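Local coordinates for protein methylmalonyl-CoA carboxyltransferase 12S subunit (PDB 1ON3) that transfers the carboxyl group of methylmalonyl-CoA to the biotin of the 1.3S subunit, as the hexameric core of the transcarboxylase complex, at residues Leu50-Leu54 against Glu245-Lys249; Ile92-Val97 against Leu252-Gln257. Residue numbers count along the deposited sequence, not the author numbering.

Contact 1: Leu50-Leu54 against Glu245-Lys249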
loop_
_atom_site.group_PDB
_atom_site.type_symbol
_atom_site.label_atom_id
_atom_site.label_comp_id
_atom_site.label_asym_id
_atom_site.label_seq_id
_atom_site.Cartn_x
_atom_site.Cartn_y
_atom_site.Cartn_z
ATOM N N LEU E 50 30.755 28.029 3.253
ATOM C CA LEU E 50 30.229 27.113 2.255
ATOM C C LEU E 50 31.354 26.662 1.332
ATOM O O LEU E 50 31.429 25.496 0.955
ATOM C CB LEU E 50 29.122 27.786 1.443
ATOM C CG LEU E 50 27.800 27.935 2.190
ATOM C CD1 LEU E 50 26.829 28.789 1.366
ATOM C CD2 LEU E 50 27.221 26.546 2.452
ATOM N N ASN E 51 32.245 27.586 0.985
ATOM C CA ASN E 51 33.347 27.248 0.099
ATOM C C ASN E 51 34.290 26.237 0.741
ATOM O O ASN E 51 34.851 25.390 0.057
ATOM C CB ASN E 51 34.131 28.500 -0.296
ATOM C CG ASN E 51 35.120 28.225 -1.408
ATOM O OD1 ASN E 51 34.735 27.810 -2.507
ATOM N ND2 ASN E 51 36.400 28.444 -1.133
ATOM N N ASN E 52 34.455 26.335 2.059
ATOM C CA ASN E 52 35.318 25.425 2.805
ATOM C C ASN E 52 34.671 24.059 3.028
ATOM O O ASN E 52 35.346 23.027 3.011
ATOM C CB ASN E 52 35.680 26.042 4.160
ATOM C CG ASN E 52 36.691 27.165 4.032
ATOM O OD1 ASN E 52 36.869 27.972 4.945
ATOM N ND2 ASN E 52 37.361 27.217 2.897
ATOM N N LEU E 53 33.360 24.054 3.231
ATOM C CA LEU E 53 32.635 22.814 3.476
ATOM C C LEU E 53 32.389 21.979 2.221
ATOM O O LEU E 53 32.561 20.759 2.234
ATOM C CB LEU E 53 31.287 23.123 4.127
ATOM C CG LEU E 53 30.364 21.906 4.349
ATOM C CD1 LEU E 53 30.833 21.108 5.576
ATOM C CD2 LEU E 53 28.934 22.377 4.562
ATOM N N LEU E 54 31.976 22.641 1.144
ATOM C CA LEU E 54 31.646 21.959 -0.103
ATOM C C LEU E 54 32.836 21.678 -1.024
ATOM O O LEU E 54 33.870 22.349 -0.945
ATOM C CB LEU E 54 30.597 22.779 -0.861
ATOM C CG LEU E 54 29.347 23.183 -0.063
ATOM C CD1 LEU E 54 28.504 24.169 -0.861
ATOM C CD2 LEU E 54 28.532 21.931 0.280
ATOM N N GLU E 245 33.933 22.670 10.319
ATOM C CA GLU E 245 33.794 22.152 8.966
ATOM C C GLU E 245 34.358 20.735 8.887
ATOM O O GLU E 245 33.772 19.867 8.235
ATOM C CB GLU E 245 34.479 23.106 7.980
ATOM C CG GLU E 245 33.656 24.396 7.791
ATOM C CD GLU E 245 34.482 25.663 7.581
ATOM O OE1 GLU E 245 33.876 26.761 7.642
ATOM O OE2 GLU E 245 35.707 25.575 7.348
ATOM N N LEU E 246 35.475 20.485 9.568
ATOM C CA LEU E 246 36.051 19.138 9.567
ATOM C C LEU E 246 35.112 18.195 10.313
ATOM O O LEU E 246 34.891 17.062 9.892
ATOM C CB LEU E 246 37.435 19.122 10.232
ATOM C CG LEU E 246 38.608 19.698 9.419
ATOM C CD1 LEU E 246 39.901 19.673 10.243
ATOM C CD2 LEU E 246 38.784 18.860 8.143
ATOM N N ILE E 247 34.556 18.654 11.430
ATOM C CA ILE E 247 33.640 17.800 12.190
ATOM C C ILE E 247 32.392 17.498 11.362
ATOM O O ILE E 247 31.925 16.356 11.317
ATOM C CB ILE E 247 33.230 18.464 13.540
ATOM C CG1 ILE E 247 34.444 18.517 14.481
ATOM C CG2 ILE E 247 32.098 17.671 14.190
ATOM C CD1 ILE E 247 34.240 19.417 15.705
ATOM N N ALA E 248 31.856 18.515 10.693
ATOM C CA ALA E 248 30.663 18.314 9.869
ATOM C C ALA E 248 30.885 17.245 8.800
ATOM O O ALA E 248 30.002 16.437 8.541
ATOM C CB ALA E 248 30.239 19.634 9.195
ATOM N N LYS E 249 32.054 17.260 8.168
ATOM C CA LYS E 249 32.374 16.281 7.122
ATOM C C LYS E 249 32.546 14.890 7.718
ATOM O O LYS E 249 32.058 13.912 7.158
ATOM C CB LYS E 249 33.659 16.676 6.373
ATOM C CG LYS E 249 33.571 18.007 5.640
ATOM C CD LYS E 249 34.867 18.311 4.875
ATOM C CE LYS E 249 34.802 19.680 4.221
ATOM N NZ LYS E 249 36.056 20.055 3.491
#

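Contact 2: Ile92-Val97 against Leu252-Gln257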
loop_
_atom_site.group_PDB
_atom_site.type_symbol
_atom_site.label_atom_id
_atom_site.label_comp_id
_atom_site.label_asym_id
_atom_site.label_seq_id
_atom_site.Cartn_x
_atom_site.Cartn_y
_atom_site.Cartn_z
ATOM N N ILE E 92 29.685 17.019 -1.213
ATOM C CA ILE E 92 30.720 16.836 -0.199
ATOM C C ILE E 92 31.241 15.438 -0.518
ATOM O O ILE E 92 30.508 14.450 -0.432
ATOM C CB ILE E 92 30.147 16.926 1.234
ATOM C CG1 ILE E 92 29.728 18.378 1.533
ATOM C CG2 ILE E 92 31.192 16.447 2.243
ATOM C CD1 ILE E 92 28.991 18.570 2.873
ATOM N N LEU E 93 32.501 15.377 -0.934
ATOM C CA LEU E 93 33.110 14.120 -1.343
ATOM C C LEU E 93 32.207 13.470 -2.386
ATOM O O LEU E 93 31.940 12.274 -2.342
ATOM C CB LEU E 93 33.325 13.202 -0.134
ATOM C CG LEU E 93 34.730 13.297 0.479
ATOM C CD1 LEU E 93 35.062 14.737 0.823
ATOM C CD2 LEU E 93 34.817 12.417 1.720
ATOM N N GLY E 94 31.718 14.287 -3.317
ATOM C CA GLY E 94 30.860 13.788 -4.378
ATOM C C GLY E 94 29.393 13.604 -4.033
ATOM O O GLY E 94 28.565 13.473 -4.930
ATOM N N ARG E 95 29.067 13.603 -2.741
ATOM C CA ARG E 95 27.688 13.420 -2.289
ATOM C C ARG E 95 26.886 14.702 -2.375
ATOM O O ARG E 95 27.276 15.728 -1.825
ATOM C CB ARG E 95 27.658 12.927 -0.837
ATOM C CG ARG E 95 28.314 11.570 -0.628
ATOM C CD ARG E 95 28.429 11.233 0.854
ATOM N NE ARG E 95 27.134 11.329 1.518
ATOM C CZ ARG E 95 26.927 11.088 2.806
ATOM N NH1 ARG E 95 27.943 10.728 3.592
ATOM N NH2 ARG E 95 25.693 11.193 3.296
ATOM N N PRO E 96 25.743 14.659 -3.064
ATOM C CA PRO E 96 24.895 15.846 -3.198
ATOM C C PRO E 96 24.347 16.288 -1.837
ATOM O O PRO E 96 23.910 15.450 -1.037
ATOM C CB PRO E 96 23.765 15.357 -4.115
ATOM C CG PRO E 96 24.424 14.241 -4.908
ATOM C CD PRO E 96 25.199 13.531 -3.838
ATOM N N VAL E 97 24.378 17.593 -1.577
ATOM C CA VAL E 97 23.828 18.147 -0.343
ATOM C C VAL E 97 23.217 19.508 -0.641
ATOM O O VAL E 97 23.483 20.092 -1.691
ATOM C CB VAL E 97 24.905 18.371 0.772
ATOM C CG1 VAL E 97 25.506 17.045 1.228
ATOM C CG2 VAL E 97 25.987 19.335 0.284
ATOM N N LEU E 252 29.088 13.663 8.691
ATOM C CA LEU E 252 28.330 13.296 7.499
ATOM C C LEU E 252 28.784 11.966 6.896
ATOM O O LEU E 252 27.956 11.209 6.379
ATOM C CB LEU E 252 28.428 14.394 6.437
ATOM C CG LEU E 252 27.605 14.206 5.156
ATOM C CD1 LEU E 252 26.115 14.167 5.462
ATOM C CD2 LEU E 252 27.914 15.362 4.208
ATOM N N SER E 253 30.081 11.670 6.979
ATOM C CA SER E 253 30.619 10.434 6.404
ATOM C C SER E 253 30.006 9.154 6.968
ATOM O O SER E 253 30.057 8.116 6.312
ATOM C CB SER E 253 32.152 10.381 6.555
ATOM O OG SER E 253 32.565 10.091 7.885
ATOM N N PHE E 254 29.428 9.217 8.173
ATOM C CA PHE E 254 28.801 8.039 8.780
ATOM C C PHE E 254 27.332 7.913 8.391
ATOM O O PHE E 254 26.692 6.886 8.652
ATOM C CB PHE E 254 28.847 8.105 10.321
ATOM C CG PHE E 254 30.223 7.947 10.909
ATOM C CD1 PHE E 254 30.975 9.067 11.268
ATOM C CD2 PHE E 254 30.768 6.679 11.095
ATOM C CE1 PHE E 254 32.258 8.928 11.800
ATOM C CE2 PHE E 254 32.038 6.519 11.624
ATOM C CZ PHE E 254 32.796 7.658 11.981
ATOM N N LEU E 255 26.799 8.951 7.755
ATOM C CA LEU E 255 25.380 8.974 7.427
ATOM C C LEU E 255 24.957 8.732 5.990
ATOM O O LEU E 255 25.663 9.072 5.044
ATOM C CB LEU E 255 24.771 10.323 7.865
ATOM C CG LEU E 255 25.241 10.873 9.221
ATOM C CD1 LEU E 255 24.638 12.272 9.476
ATOM C CD2 LEU E 255 24.829 9.902 10.320
ATOM N N PRO E 256 23.776 8.143 5.819
ATOM C CA PRO E 256 23.241 7.879 4.482
ATOM C C PRO E 256 22.710 9.221 3.954
ATOM O O PRO E 256 22.626 10.200 4.707
ATOM C CB PRO E 256 22.111 6.905 4.762
ATOM C CG PRO E 256 21.601 7.390 6.117
ATOM C CD PRO E 256 22.881 7.611 6.867
ATOM N N GLN E 257 22.379 9.273 2.666
ATOM C CA GLN E 257 21.826 10.482 2.073
ATOM C C GLN E 257 20.433 10.771 2.621
ATOM O O GLN E 257 20.066 11.932 2.836
ATOM C CB GLN E 257 21.717 10.320 0.563
ATOM C CG GLN E 257 23.035 10.381 -0.165
ATOM C CD GLN E 257 23.670 11.751 -0.053
ATOM O OE1 GLN E 257 24.461 12.011 0.854
ATOM N NE2 GLN E 257 23.307 12.647 -0.969
#

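Contact 1: Leu50-Leu54 against Glu245-Lys249
L53 lays the end of its side chain against A248 and the stem of K249, bridging the last turn of helix 46-53 and the middle of helix 241-253. Its CD1 stands 4.0 Å from A248 CB and 4.1 Å from K249 CG, with E245 O at 4.2 Å from the same methyl. The small methyl of A248 leaves room for the leucine, and the closest CA pair of the two segments is L53 CA with E245 CA, 5.6 Å apart. Beside this apolar patch K249 reaches across with all four chi angles near t or m, the last three fully extended, so that NZ donates a hydrogen bond of 3.1 Å to N52 O. The carbonyl lies in the final turn of its helix, where the helix ends and no longer supplies an i+4 amide; L54, the next residue but one, already leaves helical angles. The lysine CE also passes 3.2 Å from L53 O. On the same side, beside N52, E245 points toward the partner segment and sets OE2 3.2 Å from N52 CB, while its OE1 takes a weak hydrogen bond from Q44. Toward the sheet, L53 also touches I92 and F136, and L50 and L54 pack on strands 85-92 and 95-102, so both helices rest on one face of the N-terminal-half sheet of this crotonase-like fold. The contact is therefore an apolar seam next to the sheet with a polar margin, in which a lysine satisfies a helix-end carbonyl and no salt bridge joins the segments.

Contact 2: Ile92-Val97 against Leu252-Gln257
R95 loses the most surface here, its guanidinium held between the carbonyls of L252 and L255 and the side chain of Q257, where helix 241-253 gives way to the following loop. NH1 donates to L252 O (2.8 Å), NH2 weakly to L255 O (2.7 Å), and both NE (2.8 Å) and NH2 (2.9 Å) reach OE1 of Q257. That amide is used at both ends, since its NE2 donates to P96 O at 2.9 Å. R95 leaves a type I' turn, I92 to R95, the tight hairpin link between antiparallel strands 85-92 and 95-102, closed by paired hydrogen bonds between I92 and R95 and with D55 receiving the L93 and G94 amides. In this crotonase-like domain the hairpin joins the second and third strands of the seven-stranded mixed sheet, beside the end of the helix. L252, almost level with Q257 in buried area, covers one face of the guanidinium with CG, while its CD2 meets I92 CD1 at 3.6 Å and V97 CG1 at 4.2 Å.

In the fold
The two contacts lie with centres 11 Å apart on the same side of the chain's centre, and share helix 241-253: contact 1 uses its middle, contact 2 its last turn and the exit beyond. Along the chain the segments alternate, 50-54, 92-97, 245-249, 252-257, so both contacts bring early parts of the N-terminal half back to its closing helix. They also touch directly, L54 CD2 meeting V97 CG2 at 3.6 Å and I92 CG1 at 4.0 Å. Together they fasten that helix to helix 46-53 and to the 85-92/95-102 hairpin of one mixed sheet, a packing region remote from the bound methylmalonyl-CoA.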